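Local coordinates for ABC transporter substrate-binding protein (Staphylococcus aureus subsp. aureus NCTC 8325, PDB 3UN6) that is of uncertain physiological role but binds zinc and probably serves as the ligand-binding component of an ABC-type importer, at residues I44-N49 against E116-M121; L93-M98 against Q292-L297; S147-L152 against A218-L223. All blocks are in the same frame, centred on the assembly; numbering follows the deposited sequence.

Contact 1 of 3, residues I44-N49 against E116-M121; sequences ITHSAN and EGNVIM. With ZN (zinc ion), chain B.
The His46 ring is wedged between a zinc ion and the turn formed by Glu116, Gly117 and Asn118. This is the tight part of the contact. His46 ND1 binds the zinc ion at 2.1 Å. With that nitrogen taken by zinc, NE2 carries the hydrogen and gives it to Gly117 O. The bond is weak: His46 NE2 lies 3.2 Å from Gly117 O, and the N-H...O angle is 143°. The carbonyl stands oblique to the ring. Gly117 CA lies in the ring plane at the edge, and the lack of a side chain lets the backbone come this close. Zinc would be expected to polarise the imidazole and strengthen NE2 as a donor. A metal-bound histidine that passes its other N-H to a protein carbonyl is a common second-shell arrangement. Here it joins the loop after strand 36-41 to the part of strand 112-122 around its break. The two belong to different sheets, consistent with the two lobes of a periplasmic-binding-protein fold. Asn118 OD1 meets the ring edge, near its plane, 3.0 Å from His46 CE1. The amide and ring planes are 74° apart. OD1 also accepts from His149 NE2, which holds the amide in place. Packing slackens away from the ring. Thr45 OG1 comes no nearer than 4.3 Å to Gly117 O and bonds instead to Thr279. On the metal, water 1 takes a coordination place at 2.4 Å from zinc. The first side-chain bond of Glu116 points away from 44-49, and its OE1 accepts from Asp217 N.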
# COMPACT_ATOMS: atom_id res chain seq x y z
N ILE A 44 3.39 -5.45 -4.82
CA ILE A 44 1.97 -5.21 -4.88
C ILE A 44 1.80 -3.98 -5.77
O ILE A 44 2.75 -3.24 -5.99
CB ILE A 44 1.42 -4.92 -3.51
CG1 ILE A 44 2.22 -3.77 -2.86
CG2 ILE A 44 1.48 -6.20 -2.65
CD1 ILE A 44 1.74 -3.38 -1.46
N THR A 45 0.59 -3.77 -6.29
CA THR A 45 0.35 -2.60 -7.18
C THR A 45 0.61 -1.27 -6.48
O THR A 45 0.86 -0.26 -7.14
CB THR A 45 -1.08 -2.56 -7.73
OG1 THR A 45 -2.01 -2.31 -6.66
CG2 THR A 45 -1.44 -3.85 -8.47
N HIS A 46 0.56 -1.27 -5.15
CA HIS A 46 0.75 -0.04 -4.43
C HIS A 46 2.17 0.49 -4.50
O HIS A 46 2.40 1.66 -4.18
CB HIS A 46 0.32 -0.15 -2.97
CG HIS A 46 -1.12 -0.54 -2.81
ND1 HIS A 46 -1.69 -0.77 -1.59
CD2 HIS A 46 -2.08 -0.78 -3.74
CE1 HIS A 46 -2.96 -1.10 -1.76
NE2 HIS A 46 -3.22 -1.12 -3.05
N SER A 47 3.10 -0.34 -4.95
CA SER A 47 4.48 0.08 -5.06
C SER A 47 4.97 0.17 -6.49
O SER A 47 6.13 0.47 -6.72
CB SER A 47 5.38 -0.92 -4.30
OG SER A 47 5.50 -2.12 -5.03
N ALA A 48 4.07 -0.05 -7.47
CA ALA A 48 4.44 -0.13 -8.88
C ALA A 48 4.97 1.18 -9.48
O ALA A 48 5.70 1.14 -10.46
CB ALA A 48 3.26 -0.63 -9.70
N ASN A 49 4.61 2.32 -8.90
CA ASN A 49 5.14 3.59 -9.41
C ASN A 49 6.66 3.68 -9.19
O ASN A 49 7.33 4.40 -9.89
CB ASN A 49 4.45 4.82 -8.81
CG ASN A 49 4.71 6.08 -9.62
OD1 ASN A 49 4.60 6.08 -10.84
ND2 ASN A 49 5.07 7.15 -8.95
N GLU A 116 -6.64 3.52 -4.50
CA GLU A 116 -7.40 2.27 -4.56
C GLU A 116 -6.53 1.02 -4.61
O GLU A 116 -5.52 0.93 -3.89
CB GLU A 116 -8.43 2.33 -5.72
CG GLU A 116 -9.36 3.52 -5.61
CD GLU A 116 -10.25 3.52 -4.33
OE1 GLU A 116 -11.06 4.47 -4.20
OE2 GLU A 116 -10.17 2.59 -3.49
N GLY A 117 -6.95 0.01 -5.38
CA GLY A 117 -6.17 -1.23 -5.50
C GLY A 117 -6.24 -2.21 -4.33
O GLY A 117 -5.43 -3.15 -4.24
N ASN A 118 -7.20 -2.02 -3.42
CA ASN A 118 -7.41 -2.93 -2.26
C ASN A 118 -8.65 -3.80 -2.46
O ASN A 118 -9.63 -3.38 -3.09
CB ASN A 118 -7.54 -2.14 -0.94
CG ASN A 118 -6.17 -1.78 -0.34
OD1 ASN A 118 -5.24 -2.58 -0.40
ND2 ASN A 118 -6.06 -0.58 0.26
N VAL A 119 -8.60 -5.02 -1.93
CA VAL A 119 -9.72 -5.92 -2.02
C VAL A 119 -10.05 -6.61 -0.70
O VAL A 119 -9.25 -6.62 0.22
CB VAL A 119 -9.45 -7.04 -3.07
CG1 VAL A 119 -9.32 -6.45 -4.44
CG2 VAL A 119 -8.19 -7.83 -2.70
N ILE A 120 -11.25 -7.18 -0.64
CA ILE A 120 -11.69 -8.02 0.46
C ILE A 120 -12.12 -9.29 -0.21
O ILE A 120 -13.03 -9.28 -1.03
CB ILE A 120 -12.84 -7.38 1.25
CG1 ILE A 120 -12.33 -6.09 1.93
CG2 ILE A 120 -13.39 -8.37 2.29
CD1 ILE A 120 -13.42 -5.09 2.26
N MSE A 121 -11.43 -10.38 0.10
CA MSE A 121 -11.69 -11.70 -0.47
C MSE A 121 -12.38 -12.59 0.53
O MSE A 121 -12.20 -12.44 1.72
CB MSE A 121 -10.36 -12.38 -0.84
CG MSE A 121 -9.48 -11.56 -1.75
SE MSE A 121 -10.29 -11.35 -3.49
CE MSE A 121 -10.19 -13.22 -4.05
ZN ZN B . -1.01 -0.57 0.40
O HOH W 1 -0.81 -2.87 1.02

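Contact 2 of 3, residues L93-M98 against Q292-L297; sequences LIELAM and QEITTL
Ile94 opens the contact at the first turn of its helix, with CG2 placed 4.2 Å from Ile294 CG2. The meeting is methyl to methyl and purely apolar. Its backbone N reaches another part of the fold, the carbonyl of Cys220. Glu95 follows. Its chain bends at chi2 (82°), which brings CD round toward the second helix. The carboxylate then lies against the Ile294 side chain, the two crossing at about a right angle. Glu95 OE2 is 3.6 Å from Ile294 CG2, and CD1 of the same isoleucine also touches this oxygen. No polar atom of 292-297 meets the buried carboxylate. OE2 has its polar partner in Thr148 OG1. The apolar cover would tend to raise the pKa of Glu95, whereas its place at the helix N-terminus would tend to favour the charged form. Met98, modelled as selenomethionine, comes one turn after Ile94. Met98 SE packs on Ile294 CG2 at 3.7 Å. A bend at chi3 (62°) carries Met98 CE to 3.9 Å from Thr295 CG2. Ile294 CG2 is thus touched by three residues of the first segment, and Thr295 adds one methyl beside it. Phe312 covers Ile94 and Met98 from helix 309-312. The axes of the two helical segments are 11.3 Å apart and cross at -71°, so the contact is confined to a small patch. Such a patch joins helix 94-102, which directly follows central strand 89-93 in a beta-alpha unit, to helix 288-300 near the C-terminus, as expected for the layered lobe of a periplasmic-binding-protein fold.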
# COMPACT_ATOMS: atom_id res chain seq x y z
N LEU A 93 2.77 0.84 4.20
CA LEU A 93 1.45 1.09 4.78
C LEU A 93 1.51 2.43 5.55
O LEU A 93 2.43 2.65 6.36
CB LEU A 93 1.06 -0.02 5.74
CG LEU A 93 1.04 -1.44 5.15
CD1 LEU A 93 0.75 -2.41 6.28
CD2 LEU A 93 0.03 -1.55 4.00
N ILE A 94 0.54 3.31 5.31
CA ILE A 94 0.57 4.63 5.93
C ILE A 94 0.40 4.57 7.45
O ILE A 94 1.02 5.35 8.16
CB ILE A 94 -0.44 5.63 5.23
CG1 ILE A 94 -0.19 7.07 5.72
CG2 ILE A 94 -1.90 5.20 5.43
CD1 ILE A 94 -1.17 8.12 5.13
N GLU A 95 -0.40 3.61 7.95
CA GLU A 95 -0.66 3.51 9.38
C GLU A 95 0.57 3.00 10.09
O GLU A 95 0.87 3.44 11.18
CB GLU A 95 -1.87 2.60 9.71
CG GLU A 95 -3.26 3.11 9.21
CD GLU A 95 -3.57 2.81 7.74
OE1 GLU A 95 -2.72 2.21 7.03
OE2 GLU A 95 -4.70 3.14 7.28
N LEU A 96 1.27 2.07 9.45
CA LEU A 96 2.50 1.45 9.97
C LEU A 96 3.59 2.50 10.11
O LEU A 96 4.30 2.56 11.12
CB LEU A 96 2.94 0.32 9.03
CG LEU A 96 4.14 -0.53 9.44
CD1 LEU A 96 4.00 -1.09 10.87
CD2 LEU A 96 4.36 -1.67 8.40
N ALA A 97 3.72 3.31 9.06
CA ALA A 97 4.66 4.44 9.04
C ALA A 97 4.27 5.51 10.11
O ALA A 97 5.12 6.06 10.78
CB ALA A 97 4.70 5.05 7.64
N MSE A 98 2.97 5.77 10.27
CA MSE A 98 2.49 6.72 11.29
C MSE A 98 2.82 6.24 12.72
O MSE A 98 3.21 7.02 13.57
CB MSE A 98 0.97 6.90 11.17
CG MSE A 98 0.53 7.73 9.98
SE MSE A 98 -1.36 7.50 9.49
CE MSE A 98 -2.15 8.16 11.14
N GLN A 292 -6.44 13.24 7.00
CA GLN A 292 -7.30 13.40 8.14
C GLN A 292 -8.28 12.23 8.27
O GLN A 292 -8.65 11.84 9.38
CB GLN A 292 -8.05 14.74 8.04
CG GLN A 292 -8.75 15.09 9.34
CD GLN A 292 -7.81 15.57 10.46
OE1 GLN A 292 -7.42 14.80 11.33
NE2 GLN A 292 -7.44 16.84 10.42
N GLU A 293 -8.72 11.67 7.13
CA GLU A 293 -9.62 10.51 7.17
C GLU A 293 -8.94 9.33 7.86
O GLU A 293 -9.58 8.61 8.64
CB GLU A 293 -10.03 10.08 5.75
CG GLU A 293 -11.03 8.93 5.71
CD GLU A 293 -11.52 8.62 4.29
OE1 GLU A 293 -10.68 8.36 3.38
OE2 GLU A 293 -12.75 8.61 4.09
N ILE A 294 -7.67 9.10 7.53
CA ILE A 294 -6.91 7.99 8.16
C ILE A 294 -6.69 8.25 9.65
O ILE A 294 -6.86 7.34 10.47
CB ILE A 294 -5.56 7.71 7.46
CG1 ILE A 294 -5.81 7.27 6.00
CG2 ILE A 294 -4.72 6.60 8.25
CD1 ILE A 294 -6.77 6.07 5.86
N THR A 295 -6.34 9.48 10.01
CA THR A 295 -6.13 9.81 11.43
C THR A 295 -7.40 9.57 12.24
O THR A 295 -7.35 9.02 13.34
CB THR A 295 -5.58 11.25 11.67
OG1 THR A 295 -6.51 12.23 11.21
CG2 THR A 295 -4.23 11.46 10.96
N THR A 296 -8.54 9.95 11.66
CA THR A 296 -9.83 9.80 12.31
C THR A 296 -10.12 8.34 12.61
O THR A 296 -10.51 7.98 13.73
CB THR A 296 -10.96 10.34 11.41
OG1 THR A 296 -10.90 11.77 11.40
CG2 THR A 296 -12.31 9.89 11.91
N LEU A 297 -9.90 7.50 11.61
CA LEU A 297 -10.15 6.08 11.72
C LEU A 297 -9.18 5.37 12.70
O LEU A 297 -9.59 4.51 13.45
CB LEU A 297 -10.10 5.43 10.32
CG LEU A 297 -11.15 5.87 9.29
CD1 LEU A 297 -10.87 5.20 7.95
CD2 LEU A 297 -12.60 5.56 9.75

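Contact 3 of 3, residues S147-L152 against A218-L223; sequences STHYLL and AYCCVL. With ZN (zinc ion), chain B.
Two first torsions set this contact, in Thr148 and in Cys220. In Thr148, chi1 of -68° puts OG1 beside the backbone N and CG2 anti to it. Both branches then face the 218-219 backbone: the hydroxyl at Tyr219 O, the methyl at Ala218. Thr148 CG2 packs on Ala218 CB at 3.9 Å. Thr148 OG1 is modelled 2.5 Å from Tyr219 O, doubtfully short. Glu95 OE2 is also within its reach, and which of the two takes its one proton is not settled. In Cys220, SG is anti to the backbone N (chi1 -173°), which turns this Cys220 SG to the zinc ion at 2.4 Å. Cys221 SG binds the same ion at 2.3 Å. His149 of the helix also touches one of these ligands. Cys220 SG lies 3.5 Å from His149 CE1, a sulfur-aromatic contact that is oblique to the ring. Water 2 bridges the backbones. It accepts from Thr148 N at 2.8 Å and donates a long, weak bond to Cys220 O. Ser147 is the N-cap of helix 148-159: Ser147 OG accepts from Tyr150 N at 3.2 Å with an angle of 162°. So the start of the helix has a side-chain cap at Tyr150 N and a water at Thr148 N. His46 ND1 and water 1 complete four ligands on the metal. The arrangement is that of a Cys-Cys-His zinc site with one water, set between the two sheets, consistent with the cleft between the lobes of a periplasmic-binding-protein fold.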
# COMPACT_ATOMS: atom_id res chain seq x y z
N SER A 147 -3.02 -1.12 9.37
CA SER A 147 -3.23 -1.12 7.95
C SER A 147 -4.61 -0.61 7.60
O SER A 147 -5.51 -0.68 8.41
CB SER A 147 -3.06 -2.53 7.38
OG SER A 147 -4.06 -3.45 7.84
N THR A 148 -4.74 -0.07 6.40
CA THR A 148 -6.02 0.36 5.85
C THR A 148 -6.94 -0.86 5.68
O THR A 148 -8.15 -0.74 5.69
CB THR A 148 -5.78 1.09 4.52
OG1 THR A 148 -5.09 2.31 4.79
CG2 THR A 148 -7.11 1.40 3.73
N HIS A 149 -6.34 -2.03 5.52
CA HIS A 149 -7.07 -3.29 5.38
C HIS A 149 -7.88 -3.59 6.61
O HIS A 149 -9.06 -3.94 6.51
CB HIS A 149 -6.08 -4.40 5.05
CG HIS A 149 -5.18 -4.02 3.92
ND1 HIS A 149 -3.94 -3.44 4.12
CD2 HIS A 149 -5.39 -4.03 2.58
CE1 HIS A 149 -3.41 -3.16 2.95
NE2 HIS A 149 -4.26 -3.51 1.99
N TYR A 150 -7.28 -3.43 7.80
CA TYR A 150 -8.01 -3.57 9.06
C TYR A 150 -9.19 -2.58 9.10
O TYR A 150 -10.30 -2.94 9.48
CB TYR A 150 -7.10 -3.30 10.26
CG TYR A 150 -7.82 -3.18 11.59
CD1 TYR A 150 -8.09 -1.94 12.17
CD2 TYR A 150 -8.27 -4.32 12.26
CE1 TYR A 150 -8.76 -1.86 13.40
CE2 TYR A 150 -8.92 -4.24 13.45
CZ TYR A 150 -9.17 -3.02 14.02
OH TYR A 150 -9.83 -2.99 15.22
N LEU A 151 -8.94 -1.34 8.71
CA LEU A 151 -9.97 -0.32 8.72
C LEU A 151 -11.10 -0.62 7.73
O LEU A 151 -12.26 -0.43 8.04
CB LEU A 151 -9.37 1.07 8.40
CG LEU A 151 -8.25 1.50 9.36
CD1 LEU A 151 -7.64 2.83 8.90
CD2 LEU A 151 -8.75 1.59 10.81
N LEU A 152 -10.74 -1.10 6.54
CA LEU A 152 -11.74 -1.44 5.53
C LEU A 152 -12.65 -2.55 6.04
O LEU A 152 -13.89 -2.48 5.90
CB LEU A 152 -11.05 -1.88 4.23
CG LEU A 152 -10.46 -0.80 3.33
CD1 LEU A 152 -9.50 -1.41 2.30
CD2 LEU A 152 -11.58 -0.02 2.64
N ALA A 218 -9.63 5.52 0.20
CA ALA A 218 -8.90 5.42 1.45
C ALA A 218 -7.42 5.33 1.12
O ALA A 218 -7.01 4.53 0.29
CB ALA A 218 -9.34 4.17 2.22
N TYR A 219 -6.60 6.15 1.76
CA TYR A 219 -5.19 6.05 1.51
C TYR A 219 -4.69 4.71 2.09
O TYR A 219 -5.20 4.23 3.12
CB TYR A 219 -4.42 7.22 2.13
CG TYR A 219 -4.66 8.57 1.51
CD1 TYR A 219 -5.24 8.72 0.25
CD2 TYR A 219 -4.18 9.71 2.14
CE1 TYR A 219 -5.41 9.98 -0.32
CE2 TYR A 219 -4.31 10.97 1.58
CZ TYR A 219 -4.93 11.10 0.35
OH TYR A 219 -5.07 12.35 -0.20
N CYS A 220 -3.72 4.10 1.40
CA CYS A 220 -3.12 2.86 1.86
C CYS A 220 -1.60 2.98 1.97
O CYS A 220 -1.07 3.11 3.05
CB CYS A 220 -3.52 1.69 0.96
SG CYS A 220 -2.96 0.08 1.61
N CYS A 221 -0.89 2.92 0.86
CA CYS A 221 0.55 3.03 0.90
C CYS A 221 1.06 4.41 0.51
O CYS A 221 0.51 5.07 -0.37
CB CYS A 221 1.21 1.97 0.02
SG CYS A 221 1.09 0.26 0.68
N VAL A 222 2.17 4.80 1.13
CA VAL A 222 2.83 6.08 0.86
C VAL A 222 4.33 5.87 0.64
O VAL A 222 4.91 4.88 1.12
CB VAL A 222 2.69 7.08 2.08
CG1 VAL A 222 1.30 7.69 2.13
CG2 VAL A 222 3.07 6.39 3.38
N LEU A 223 4.94 6.78 -0.11
CA LEU A 223 6.38 6.81 -0.25
C LEU A 223 6.89 7.63 0.92
O LEU A 223 6.51 8.82 1.08
CB LEU A 223 6.80 7.48 -1.55
CG LEU A 223 8.32 7.69 -1.75
CD1 LEU A 223 9.05 6.39 -1.80
CD2 LEU A 223 8.57 8.50 -3.04
ZN ZN B . -1.01 -0.57 0.40
O HOH W 2 -2.44 0.50 4.87
O HOH W 1 -0.81 -2.87 1.02

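Overall arrangement
All three contacts are buried, but contact 2 lies farther from the centre of the chain than the other two. Contacts 1 and 3 share the zinc ion and water 1. One supplies the histidine ligand and the other both cysteines, and Asn118 joins them through His149. Their chemistry is metal binding, hydrogen bonds and sulfur. Contact 2 holds no ligand and is helix-on-helix packing of methyl groups, selenium and one carboxylate on a single isoleucine. That carboxylate ties it to contact 3 through Thr148. Contacts 1 and 2 do not touch. Contact 1 joins a 3-10 turn to the loop and start of 118-121, contact 3 a helix start to the loop before strand 221-225, contact 2 two helices.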